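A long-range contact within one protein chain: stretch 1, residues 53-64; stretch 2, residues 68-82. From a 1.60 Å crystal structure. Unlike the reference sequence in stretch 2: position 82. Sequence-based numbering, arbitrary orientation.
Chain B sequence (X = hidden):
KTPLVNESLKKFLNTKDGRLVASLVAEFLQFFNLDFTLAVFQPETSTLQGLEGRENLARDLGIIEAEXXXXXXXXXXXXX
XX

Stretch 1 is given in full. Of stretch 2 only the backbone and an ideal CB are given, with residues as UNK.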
# COMPACT_ATOMS: atom_id res chain seq x y z
N GLY B 53 -10.03 -5.21 -7.76
CA GLY B 53 -9.05 -4.97 -8.83
C GLY B 53 -8.71 -3.51 -9.04
O GLY B 53 -9.47 -2.61 -8.66
N ARG B 54 -7.58 -3.28 -9.70
CA ARG B 54 -7.13 -1.93 -10.01
C ARG B 54 -8.21 -0.98 -10.55
O ARG B 54 -8.34 0.15 -10.07
CB ARG B 54 -5.99 -1.99 -11.02
CG ARG B 54 -5.45 -0.62 -11.40
CD ARG B 54 -4.37 -0.72 -12.43
NE ARG B 54 -4.00 0.61 -12.89
CZ ARG B 54 -2.82 1.19 -12.69
NH1 ARG B 54 -1.86 0.55 -12.02
NH2 ARG B 54 -2.62 2.41 -13.17
N GLU B 55 -8.97 -1.40 -11.56
CA GLU B 55 -9.92 -0.46 -12.19
C GLU B 55 -11.16 -0.20 -11.32
O GLU B 55 -11.73 0.89 -11.34
CB GLU B 55 -10.30 -0.92 -13.61
CG GLU B 55 -9.11 -1.33 -14.49
CD GLU B 55 -7.96 -0.31 -14.51
OE1 GLU B 55 -8.20 0.90 -14.22
OE2 GLU B 55 -6.83 -0.72 -14.83
N ASN B 56 -11.52 -1.20 -10.51
CA ASN B 56 -12.54 -1.04 -9.47
C ASN B 56 -12.07 0.05 -8.50
O ASN B 56 -12.80 0.99 -8.16
CB ASN B 56 -12.72 -2.39 -8.78
CG ASN B 56 -13.69 -2.36 -7.62
OD1 ASN B 56 -13.64 -1.48 -6.77
ND2 ASN B 56 -14.53 -3.37 -7.54
N LEU B 57 -10.82 -0.07 -8.05
CA LEU B 57 -10.28 0.92 -7.12
C LEU B 57 -10.22 2.31 -7.74
O LEU B 57 -10.57 3.28 -7.09
CB LEU B 57 -8.88 0.50 -6.67
CG LEU B 57 -8.79 -0.88 -6.05
CD1 LEU B 57 -7.35 -1.17 -5.70
CD2 LEU B 57 -9.64 -1.02 -4.81
N ALA B 58 -9.77 2.40 -8.99
CA ALA B 58 -9.67 3.70 -9.66
C ALA B 58 -11.05 4.36 -9.75
O ALA B 58 -11.20 5.55 -9.47
CB ALA B 58 -9.05 3.55 -11.02
N ARG B 59 -12.05 3.56 -10.12
CA ARG B 59 -13.43 4.05 -10.15
C ARG B 59 -13.86 4.61 -8.78
O ARG B 59 -14.41 5.72 -8.70
CB ARG B 59 -14.37 2.93 -10.61
CG ARG B 59 -15.81 3.36 -10.94
CD ARG B 59 -16.66 2.14 -11.34
NE ARG B 59 -15.88 1.25 -12.18
CZ ARG B 59 -15.56 -0.02 -11.91
NH1 ARG B 59 -15.99 -0.65 -10.81
NH2 ARG B 59 -14.81 -0.67 -12.78
N ASP B 60 -13.56 3.87 -7.72
CA ASP B 60 -13.87 4.27 -6.36
C ASP B 60 -13.21 5.59 -5.99
O ASP B 60 -13.83 6.45 -5.34
CB ASP B 60 -13.38 3.19 -5.40
CG ASP B 60 -14.50 2.46 -4.71
OD1 ASP B 60 -14.24 2.00 -3.58
OD2 ASP B 60 -15.61 2.34 -5.27
N LEU B 61 -11.96 5.74 -6.39
CA LEU B 61 -11.15 6.91 -6.05
C LEU B 61 -11.38 8.11 -6.99
O LEU B 61 -10.90 9.22 -6.75
CB LEU B 61 -9.67 6.54 -6.07
CG LEU B 61 -9.19 5.57 -4.99
CD1 LEU B 61 -7.89 4.94 -5.41
CD2 LEU B 61 -9.00 6.31 -3.67
N GLY B 62 -12.11 7.87 -8.08
CA GLY B 62 -12.37 8.93 -9.06
C GLY B 62 -11.21 9.17 -10.01
O GLY B 62 -11.16 10.19 -10.71
N ILE B 63 -10.28 8.22 -10.06
CA ILE B 63 -9.14 8.30 -10.96
C ILE B 63 -9.50 7.79 -12.36
O ILE B 63 -10.09 6.72 -12.51
CB ILE B 63 -7.92 7.53 -10.37
CG1 ILE B 63 -7.46 8.26 -9.09
CG2 ILE B 63 -6.80 7.38 -11.38
CD1 ILE B 63 -6.54 7.44 -8.20
N ILE B 64 -9.17 8.58 -13.38
CA ILE B 64 -9.42 8.19 -14.77
C ILE B 64 -8.13 7.63 -15.37
O ILE B 64 -7.12 8.33 -15.43
CB ILE B 64 -9.91 9.41 -15.62
CG1 ILE B 64 -11.12 10.10 -14.98
CG2 ILE B 64 -10.20 8.99 -17.07
CD1 ILE B 64 -11.30 11.56 -15.41
N UNK B 68 -0.77 8.89 -18.28
CA UNK B 68 -0.08 9.34 -17.06
C UNK B 68 -0.33 8.56 -15.78
O UNK B 68 0.32 8.83 -14.77
CB UNK B 68 -0.47 10.80 -16.80
N UNK B 69 -1.29 7.62 -15.81
CA UNK B 69 -1.53 6.74 -14.66
C UNK B 69 -1.16 5.29 -14.94
O UNK B 69 -0.79 4.55 -14.00
CB UNK B 69 -3.00 6.82 -14.24
N UNK B 70 -1.30 4.86 -16.20
CA UNK B 70 -1.16 3.43 -16.54
C UNK B 70 0.23 2.85 -16.25
O UNK B 70 0.37 1.63 -16.02
CB UNK B 70 -1.48 3.23 -18.02
N UNK B 71 1.22 3.74 -16.23
CA UNK B 71 2.63 3.37 -16.09
C UNK B 71 3.11 3.21 -14.67
O UNK B 71 4.29 2.93 -14.43
CB UNK B 71 3.50 4.42 -16.78
N UNK B 72 2.20 3.38 -13.71
CA UNK B 72 2.56 3.22 -12.30
C UNK B 72 1.47 2.51 -11.52
O UNK B 72 0.35 2.37 -12.01
CB UNK B 72 2.85 4.58 -11.67
N UNK B 73 1.79 2.05 -10.30
CA UNK B 73 0.74 1.46 -9.47
C UNK B 73 -0.25 2.56 -9.10
O UNK B 73 0.08 3.75 -9.16
CB UNK B 73 1.32 0.80 -8.22
N UNK B 74 -1.47 2.19 -8.75
CA UNK B 74 -2.46 3.20 -8.45
C UNK B 74 -2.05 4.08 -7.25
O UNK B 74 -2.34 5.27 -7.21
CB UNK B 74 -3.81 2.53 -8.18
N UNK B 75 -1.36 3.48 -6.26
CA UNK B 75 -0.88 4.26 -5.11
C UNK B 75 0.05 5.39 -5.51
O UNK B 75 0.16 6.39 -4.82
CB UNK B 75 -0.16 3.34 -4.12
N UNK B 76 0.74 5.23 -6.65
CA UNK B 76 1.56 6.36 -7.12
C UNK B 76 0.68 7.59 -7.39
O UNK B 76 1.05 8.73 -7.03
CB UNK B 76 2.33 5.97 -8.39
N UNK B 77 -0.47 7.38 -8.02
CA UNK B 77 -1.36 8.49 -8.34
C UNK B 77 -1.99 9.08 -7.08
O UNK B 77 -2.12 10.31 -6.93
CB UNK B 77 -2.45 8.03 -9.31
N UNK B 78 -2.35 8.19 -6.17
CA UNK B 78 -2.87 8.63 -4.87
C UNK B 78 -1.84 9.53 -4.19
O UNK B 78 -2.16 10.64 -3.74
CB UNK B 78 -3.21 7.43 -3.98
N UNK B 79 -0.59 9.10 -4.14
CA UNK B 79 0.42 9.87 -3.42
C UNK B 79 0.80 11.18 -4.15
O UNK B 79 1.03 12.21 -3.50
CB UNK B 79 1.67 9.01 -3.22
N UNK B 80 0.83 11.16 -5.49
CA UNK B 80 1.04 12.40 -6.25
C UNK B 80 -0.00 13.47 -5.87
O UNK B 80 0.32 14.66 -5.76
CB UNK B 80 0.97 12.12 -7.75
N UNK B 81 -1.23 13.01 -5.67
CA UNK B 81 -2.39 13.86 -5.43
C UNK B 81 -2.75 14.06 -3.96
O UNK B 81 -3.79 14.66 -3.64
CB UNK B 81 -3.60 13.27 -6.16
N UNK B 82 -1.85 13.61 -3.09
CA UNK B 82 -1.99 13.79 -1.64
C UNK B 82 -1.20 15.02 -1.18
O UNK B 82 -1.75 15.90 -0.50
OXT UNK B 82 -0.00 15.16 -1.47
CB UNK B 82 -1.51 12.54 -0.89

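At position 68 the ideal CB has nothing of stretch 1 within 5.5 Å, so the contact leaves the choice open; the residue is Gly68. Position 69 is different. Its CA-to-CB bond points toward stretch 1, and the ideal CB lies 4.5 Å from Ile64 O, 4.6 Å from Arg54 NH2 and 4.8 Å from Ile63 CG2. A small or branched side chain would suit: serine or threonine for the polar neighbours, valine for Ile63 CG2. It is Thr69, whose CG2 rests 4.2 Å from Ile63 CG2. The backbone matters as much, for Arg54 NH2 donates a hydrogen bond to Thr69 O (2.9 Å).

At 70 the bond points sideways, with Arg54 NH2 5.1 Å from the ideal CB, so many residues would fit. Val70 contributes mainly through its CA, 3.8 Å from Arg54 NH2. Position 71 points away and has open space on this side; it is Gly71. At 72, phi/psi of -140/167 is an extended conformation open to most residues, and no atom of stretch 1 comes near the ideal CB. What stretch 1 meets here is the carbonyl, turned to the arginine. The residue is Gly72, and its O accepts from Arg54 NH1 (2.9 Å) and Arg54 NH2 (3.2 Å), so that the Arg54 side chain, with chi1 to chi3 all t, ties down the turn before the helix.

A phi of -67° at 73 is compatible with proline, and the CB points away from stretch 1, making little demand on side-chain shape. Pro73 fits, with its CA 3.8 Å from Arg54 NH1.

At 74 the CA-to-CB bond points toward stretch 1, where Arg54, Leu57, Ala58 and Leu61 frame a largely apolar hollow. A flexible aliphatic chain such as leucine or methionine is expected. Leu74 (chi1 t, chi2 p) enters as a knob: CD2 approaches Leu57 CB at 3.7 Å and Leu61 CD1 at 3.9 Å, while CD1 lies over one face of the Arg54 guanidinium and 4.2 Å from Ile63 CG2.

At 75 the bond points away, and 76 is out of reach; Leu75 and Leu76 make no contact here. Position 77 points toward Ile63, whose CD1 is 4.3 Å from the ideal CB. Either an aliphatic residue or a long polar one with an aliphatic stem would serve. In Glu77 the stem packs, CG 4.0 Å from Ile63 CD1, while the carboxylate forms a salt bridge with position 80.

The bond at 78 points sideways, and the ideal CB is 5.4 Å from Ile63 CD1 and 5.5 Å from Leu61 CD1; a compact apolar residue would suit. Val78 CG2 lies 4.0 Å from Leu61 CD1 and 4.2 Å from Ile63 CD1.

Positions 79 and 80 are out of reach: Ile79 has no contact, and Arg80 NH2 pairs with Glu77 OE2 at 2.9 Å. At 81 the bond points toward stretch 1, but across a gap that favours a long chain. Arg81 spans it: NH1 lies 3.9 Å from Ile63 CG1 and donates to a water that in turn donates to Leu61 O. Position 82, out of reach, is Trp82, which differs from the reference cysteine.

Stretch 2 (68-82) GTVGGPLLLEVIRRW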
# COMPACT_ATOMS: atom_id res chain seq x y z
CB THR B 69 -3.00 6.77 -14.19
OG1 THR B 69 -3.86 6.38 -15.27
CG2 THR B 69 -3.41 8.13 -13.66
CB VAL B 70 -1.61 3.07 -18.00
CG1 VAL B 70 -3.08 3.36 -18.17
CG2 VAL B 70 -0.75 3.77 -19.07
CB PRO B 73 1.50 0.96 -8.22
CG PRO B 73 2.67 1.94 -8.14
CD PRO B 73 3.07 2.15 -9.59
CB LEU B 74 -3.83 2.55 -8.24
CG LEU B 74 -5.02 3.44 -8.57
CD1 LEU B 74 -5.01 3.83 -10.04
CD2 LEU B 74 -6.30 2.67 -8.22
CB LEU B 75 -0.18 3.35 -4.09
CG LEU B 75 -1.09 2.64 -3.10
CD1 LEU B 75 -0.32 1.62 -2.27
CD2 LEU B 75 -1.81 3.66 -2.18
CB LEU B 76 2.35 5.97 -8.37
CG LEU B 76 3.21 7.13 -8.88
CD1 LEU B 76 4.22 7.58 -7.87
CD2 LEU B 76 3.89 6.73 -10.19
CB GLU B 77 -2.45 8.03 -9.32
CG GLU B 77 -3.28 9.18 -9.85
CD GLU B 77 -2.55 10.13 -10.81
OE1 GLU B 77 -1.31 10.10 -10.94
OE2 GLU B 77 -3.25 10.93 -11.45
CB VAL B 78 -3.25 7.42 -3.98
CG1 VAL B 78 -3.64 7.92 -2.60
CG2 VAL B 78 -4.42 6.66 -4.61
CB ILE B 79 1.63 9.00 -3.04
CG1 ILE B 79 1.23 7.98 -1.95
CG2 ILE B 79 2.81 9.85 -2.60
CD1 ILE B 79 0.53 8.58 -0.73
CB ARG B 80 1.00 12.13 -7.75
CG ARG B 80 1.35 13.35 -8.60
CD ARG B 80 1.26 13.02 -10.09
NE ARG B 80 -0.13 12.84 -10.55
CZ ARG B 80 -0.99 13.84 -10.73
NH1 ARG B 80 -0.61 15.10 -10.49
NH2 ARG B 80 -2.22 13.58 -11.17
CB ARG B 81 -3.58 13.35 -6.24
CG ARG B 81 -3.38 13.51 -7.76
CD ARG B 81 -4.60 13.06 -8.55
NE ARG B 81 -5.79 13.76 -8.08
CZ ARG B 81 -7.04 13.30 -8.19
NH1 ARG B 81 -7.32 12.16 -8.82
NH2 ARG B 81 -8.02 14.02 -7.66
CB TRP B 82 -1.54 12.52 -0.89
CG TRP B 82 -1.48 12.72 0.60
CD1 TRP B 82 -0.36 12.82 1.37
CD2 TRP B 82 -2.59 12.88 1.47
NE1 TRP B 82 -0.71 13.03 2.70
CE2 TRP B 82 -2.08 13.06 2.78
CE3 TRP B 82 -3.98 12.89 1.27
CZ2 TRP B 82 -2.92 13.26 3.89
CZ3 TRP B 82 -4.81 13.08 2.37
CH2 TRP B 82 -4.27 13.27 3.67
O HOH W 1 -10.11 11.67 -8.04
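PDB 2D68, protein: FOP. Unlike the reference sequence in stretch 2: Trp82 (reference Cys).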